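Local coordinates for protein chorismatase (Streptomyces hygroscopicus, PDB 4BPS) that hydrolyses chorismate to a dihydroxylated cyclohexadiene carboxylic acid and pyruvate, a step in the biosynthesis of the immunosuppressive polyketides FK506 and FK520, at residues 150-153 / 154-158; 330-333 / 334-337. One frame throughout, in Å; residues are numbered along the deposited sequence. Where two conformers were deposited one is given.

Contact 1: 150-153 / 154-158; sequences DGLE and VYRDF. With 3EB (3-(2-carboxyethyl)benzoic acid), chain B.
Val154 follows Glu153, the N-cap of helix 154-169, and begins the first turn; its beta-branched side chain points away from 150-153 and packs on Val141 of strand 133-142, a buried site suited to a compact apolar residue. Tyr155, next along, turns its ring toward the bound 3-(2-carboxyethyl)benzoic acid. With CG anti to the backbone N (chi1 -180°), the ring is carried away from the loop, and Tyr155 OH donates a 2.6 Å hydrogen bond to OAB of the ligand, which sits in the plane of the ring at its edge. Arg156 comes back over the loop. Its extended chain brings Arg156 NE to 3.0 Å from Glu153 OE1 in a salt bridge. The N-H...O angle is 145°, and the carboxylate and guanidinium planes are only 24° apart. A water bridges the same pair, donating to Glu153 OE1 and accepting from Arg156 NH2, while Arg156 NH1 reaches the carbonyls of Thr218 and Gly220. Leucine in this place would probably leave Glu153 OE1 without its charged mate and those two carbonyls without their shared donor. The aliphatic part of the arginine also serves: Leu152 CD1 rests 3.9 Å from Arg156 CB, the two side chains crossing at about a right angle. At Asp157 the backbone N gives a 3.0 Å bond to Glu153 O, and Leu152 CD2 lies 3.7 Å from that same N. The Asp157 carboxylate accepts from Tyr111 N and Asn148. Together these contacts form a helix N-terminus whose first turn supplies Tyr155 to the substrate pocket of a YjgF-fold chorismatase.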
loop_
_atom_site.group_PDB
_atom_site.type_symbol
_atom_site.label_atom_id
_atom_site.label_comp_id
_atom_site.label_asym_id
_atom_site.label_seq_id
_atom_site.Cartn_x
_atom_site.Cartn_y
_atom_site.Cartn_z
ATOM N N ASP A 150 -1.567 -8.760 -24.746
ATOM C CA ASP A 150 -2.419 -9.921 -24.886
ATOM C C ASP A 150 -3.906 -9.570 -24.925
ATOM O O ASP A 150 -4.736 -10.466 -25.006
ATOM C CB ASP A 150 -2.105 -10.918 -23.779
ATOM C CG ASP A 150 -0.677 -11.438 -23.859
ATOM O OD1 ASP A 150 -0.024 -11.274 -24.917
ATOM O OD2 ASP A 150 -0.211 -12.034 -22.873
ATOM N N GLY A 151 -4.232 -8.276 -24.877
ATOM C CA GLY A 151 -5.617 -7.836 -24.937
ATOM C C GLY A 151 -6.356 -7.744 -23.606
ATOM O O GLY A 151 -7.587 -7.586 -23.628
ATOM N N LEU A 152 -5.642 -7.797 -22.474
ATOM C CA LEU A 152 -6.231 -7.789 -21.147
ATOM C C LEU A 152 -5.821 -6.545 -20.380
ATOM O O LEU A 152 -4.663 -6.146 -20.420
ATOM C CB LEU A 152 -5.757 -9.036 -20.388
ATOM C CG LEU A 152 -6.340 -9.255 -18.981
ATOM C CD1 LEU A 152 -7.855 -9.487 -19.019
ATOM C CD2 LEU A 152 -5.607 -10.400 -18.306
ATOM N N GLU A 153 -6.753 -5.957 -19.633
ATOM C CA GLU A 153 -6.416 -4.812 -18.786
ATOM C C GLU A 153 -5.240 -5.143 -17.873
ATOM O O GLU A 153 -5.223 -6.211 -17.235
ATOM C CB GLU A 153 -7.632 -4.399 -17.944
ATOM C CG GLU A 153 -7.443 -3.056 -17.261
ATOM C CD GLU A 153 -8.548 -2.694 -16.270
ATOM O OE1 GLU A 153 -9.269 -3.605 -15.800
ATOM O OE2 GLU A 153 -8.703 -1.487 -15.997
ATOM N N VAL A 154 -4.294 -4.208 -17.761
ATOM C CA VAL A 154 -3.110 -4.428 -16.942
ATOM C C VAL A 154 -3.477 -4.801 -15.496
ATOM O O VAL A 154 -2.873 -5.697 -14.925
ATOM C CB VAL A 154 -2.150 -3.241 -17.046
ATOM C CG1 VAL A 154 -1.077 -3.279 -15.950
ATOM C CG2 VAL A 154 -1.472 -3.259 -18.412
ATOM N N TYR A 155 -4.455 -4.130 -14.880
ATOM C CA TYR A 155 -4.773 -4.484 -13.490
ATOM C C TYR A 155 -5.163 -5.961 -13.377
ATOM O O TYR A 155 -4.807 -6.630 -12.410
ATOM C CB TYR A 155 -5.927 -3.634 -12.965
ATOM C CG TYR A 155 -6.285 -3.960 -11.526
ATOM C CD1 TYR A 155 -5.364 -3.792 -10.488
ATOM C CD2 TYR A 155 -7.527 -4.479 -11.200
ATOM C CE1 TYR A 155 -5.682 -4.110 -9.193
ATOM C CE2 TYR A 155 -7.872 -4.771 -9.902
ATOM C CZ TYR A 155 -6.945 -4.597 -8.898
ATOM O OH TYR A 155 -7.303 -4.914 -7.608
ATOM N N ARG A 156 -5.930 -6.444 -14.349
ATOM C CA ARG A 156 -6.395 -7.826 -14.329
ATOM C C ARG A 156 -5.222 -8.791 -14.534
ATOM O O ARG A 156 -5.148 -9.841 -13.879
ATOM C CB ARG A 156 -7.481 -8.042 -15.367
ATOM C CG ARG A 156 -8.715 -7.215 -15.079
ATOM C CD ARG A 156 -9.675 -7.194 -16.267
ATOM N NE ARG A 156 -10.749 -6.223 -16.037
ATOM C CZ ARG A 156 -11.958 -6.532 -15.585
ATOM N NH1 ARG A 156 -12.300 -7.800 -15.357
ATOM N NH2 ARG A 156 -12.856 -5.575 -15.385
ATOM N N ASP A 157 -4.303 -8.433 -15.422
ATOM C CA ASP A 157 -3.082 -9.207 -15.681
ATOM C C ASP A 157 -2.236 -9.289 -14.399
ATOM O O ASP A 157 -1.779 -10.365 -13.985
ATOM C CB ASP A 157 -2.364 -8.451 -16.807
ATOM C CG ASP A 157 -1.138 -9.148 -17.385
ATOM O OD1 ASP A 157 -1.017 -10.394 -17.348
ATOM O OD2 ASP A 157 -0.326 -8.384 -17.943
ATOM N N PHE A 158 -2.068 -8.143 -13.731
ATOM C CA PHE A 158 -1.406 -8.093 -12.429
ATOM C C PHE A 158 -2.115 -9.005 -11.410
ATOM O O PHE A 158 -1.458 -9.751 -10.682
ATOM C CB PHE A 158 -1.375 -6.628 -11.952
ATOM C CG PHE A 158 -1.185 -6.485 -10.467
ATOM C CD1 PHE A 158 0.064 -6.700 -9.880
ATOM C CD2 PHE A 158 -2.253 -6.173 -9.644
ATOM C CE1 PHE A 158 0.234 -6.621 -8.506
ATOM C CE2 PHE A 158 -2.078 -6.076 -8.267
ATOM C CZ PHE A 158 -0.839 -6.314 -7.704
HETATM C C 3EB B . -11.048 -2.066 -4.205
HETATM O O 3EB B . -11.109 -3.140 -4.814
HETATM C CA 3EB B . -10.382 -0.853 -4.792
HETATM O OAB 3EB B . -5.342 -4.801 -5.929
HETATM O OAD 3EB B . -3.974 -4.439 -4.221
HETATM C CAE 3EB B . -7.772 -1.282 -3.281
HETATM C CAF 3EB B . -6.715 -1.747 -2.509
HETATM C CAG 3EB B . -7.943 -1.728 -4.592
HETATM C CAH 3EB B . -5.808 -2.652 -3.034
HETATM C CAL 3EB B . -5.043 -4.176 -4.892
HETATM C CAM 3EB B . -7.031 -2.655 -5.098
HETATM C CAN 3EB B . -5.974 -3.138 -4.327
HETATM O OXT 3EB B . -11.602 -1.895 -3.053
HETATM C C2 3EB B . -9.051 -1.200 -5.490
HETATM O O HOH W 1 -12.164 -3.171 -16.824
#

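Contact 2: 330-333 / 334-337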
loop_
_atom_site.group_PDB
_atom_site.type_symbol
_atom_site.label_atom_id
_atom_site.label_comp_id
_atom_site.label_asym_id
_atom_site.label_seq_id
_atom_site.Cartn_x
_atom_site.Cartn_y
_atom_site.Cartn_z
ATOM N N ILE A 330 -6.583 4.743 -10.879
ATOM C CA ILE A 330 -7.052 3.804 -9.873
ATOM C C ILE A 330 -7.305 2.426 -10.535
ATOM O O ILE A 330 -7.412 2.322 -11.763
ATOM C CB ILE A 330 -8.369 4.325 -9.220
ATOM C CG1 ILE A 330 -8.347 5.861 -9.033
ATOM C CG2 ILE A 330 -8.681 3.560 -7.904
ATOM C CD1 ILE A 330 -7.316 6.398 -8.038
ATOM N N ALA A 331 -7.420 1.365 -9.728
ATOM C CA ALA A 331 -7.504 0.005 -10.252
ATOM C C ALA A 331 -8.664 -0.245 -11.211
ATOM O O ALA A 331 -8.529 -1.106 -12.081
ATOM C CB ALA A 331 -7.598 -0.991 -9.093
ATOM N N ARG A 332 -9.802 0.444 -11.016
ATOM C CA ARG A 332 -10.907 0.419 -11.990
ATOM C C ARG A 332 -11.000 1.778 -12.643
ATOM O O ARG A 332 -10.889 2.802 -11.958
ATOM C CB ARG A 332 -12.266 0.172 -11.331
ATOM C CG ARG A 332 -12.351 -1.080 -10.524
ATOM C CD ARG A 332 -13.689 -1.182 -9.849
ATOM N NE ARG A 332 -13.732 -2.367 -9.011
ATOM C CZ ARG A 332 -14.731 -2.657 -8.191
ATOM N NH1 ARG A 332 -15.780 -1.824 -8.027
ATOM N NH2 ARG A 332 -14.673 -3.782 -7.499
ATOM N N GLU A 333 -11.262 1.804 -13.950
ATOM C CA GLU A 333 -11.432 3.055 -14.679
ATOM C C GLU A 333 -12.486 3.955 -14.016
ATOM O O GLU A 333 -12.283 5.171 -13.964
ATOM C CB GLU A 333 -11.809 2.809 -16.153
ATOM C CG GLU A 333 -12.011 4.092 -16.993
ATOM C CD GLU A 333 -10.705 4.808 -17.344
ATOM O OE1 GLU A 333 -9.616 4.172 -17.373
ATOM O OE2 GLU A 333 -10.766 6.030 -17.605
ATOM N N ASP A 334 -13.576 3.364 -13.499
ATOM C CA ASP A 334 -14.634 4.192 -12.916
ATOM C C ASP A 334 -14.416 4.630 -11.468
ATOM O O ASP A 334 -15.253 5.358 -10.926
ATOM C CB ASP A 334 -16.022 3.551 -13.092
ATOM C CG ASP A 334 -16.213 2.254 -12.326
ATOM O OD1 ASP A 334 -15.411 1.916 -11.427
ATOM O OD2 ASP A 334 -17.252 1.596 -12.598
ATOM N N LEU A 335 -13.297 4.235 -10.872
ATOM C CA LEU A 335 -12.900 4.782 -9.581
ATOM C C LEU A 335 -12.062 6.023 -9.826
ATOM O O LEU A 335 -11.139 6.016 -10.651
ATOM C CB LEU A 335 -12.153 3.741 -8.744
ATOM C CG LEU A 335 -13.011 2.536 -8.328
ATOM C CD1 LEU A 335 -12.135 1.471 -7.677
ATOM C CD2 LEU A 335 -14.171 2.944 -7.401
ATOM N N LEU A 336 -12.384 7.077 -9.083
ATOM C CA LEU A 336 -11.856 8.406 -9.337
ATOM C C LEU A 336 -10.906 8.908 -8.260
ATOM O O LEU A 336 -10.219 9.923 -8.449
ATOM C CB LEU A 336 -13.029 9.387 -9.446
ATOM C CG LEU A 336 -14.092 9.001 -10.484
ATOM C CD1 LEU A 336 -15.289 9.932 -10.399
ATOM C CD2 LEU A 336 -13.500 8.995 -11.877
ATOM N N VAL A 337 -10.905 8.230 -7.104
ATOM C CA VAL A 337 -10.152 8.678 -5.939
ATOM C C VAL A 337 -9.996 7.508 -4.985
ATOM O O VAL A 337 -10.894 6.653 -4.891
ATOM C CB VAL A 337 -10.884 9.855 -5.241
ATOM C CG1 VAL A 337 -12.350 9.507 -4.851
ATOM C CG2 VAL A 337 -10.084 10.355 -4.013
#
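A type I beta turn runs from Arg332 to Leu335, closed by a 3.0 Å hydrogen bond from Leu335 N to Arg332 O. Just before the turn, Ile330 meets Leu335 at about a right angle, with Ile330 CG2 3.6 Å from Leu335 CB. Ile330 CG1 lies 3.2 Å from Leu335 O; CG1 is set beside its own backbone N (chi1 -38°), while CG2 is left to face the leucine. Branching at the beta carbon thus lets one isoleucine touch both the side chain and the backbone of Leu335. Arg332 covers the leucine with its hydrocarbon part: CG and CD each pass 3.8 Å from Leu335 CD1, a use of the aliphatic stem that leaves the charged end for other partners. Asp334 runs alongside, pointing the same way, and its OD1 is 3.6 Å from Arg332 CB. The two charged groups do not meet, their planes standing 60° apart, but share a partner: Thr253 OG1 is bonded to Arg332 NH1 and Asp334 OD1, and His251 O also receives Arg332 NH1. Ala331 lines the ligand pocket; the Leu335 side chain lies about 4 Å from the ligand, and that of Ile330 about 3 Å from proton acceptor Glu338's. The turn joins strands 323-327 and 337-343. Leu335 packs on Ala246 and Ile248 of strand 239-249, Ile330 on Tyr299 of strand 296-300, and Leu336 and Val337 on Val259 of helix 259-274.

Contacts 1 and 2 are both local and partly buried, one a helix N-terminus, the other a beta turn, delivering residues to one ligand pocket. Val154, Tyr155 and Asp157 are buried, like Ile330 and Leu335, while Glu333 is exposed. Contact 1 offers a phenol to the ligand; contact 2 contributes Ala331 just ahead of the catalytic Glu338. At 150-158 a charged pair with bridging water joins loop and helix; at 330-337 aliphatic groups, the stem of Arg332 among them, carry most of the contact, and the polar ends of Arg332 and Asp334 find partners on and beside strand 252-253. The two meet where Tyr155 CD2 packs 3.6 Å from Ala331 O, and Asn145 bonds to both Glu153 OE2 and Ile330 O.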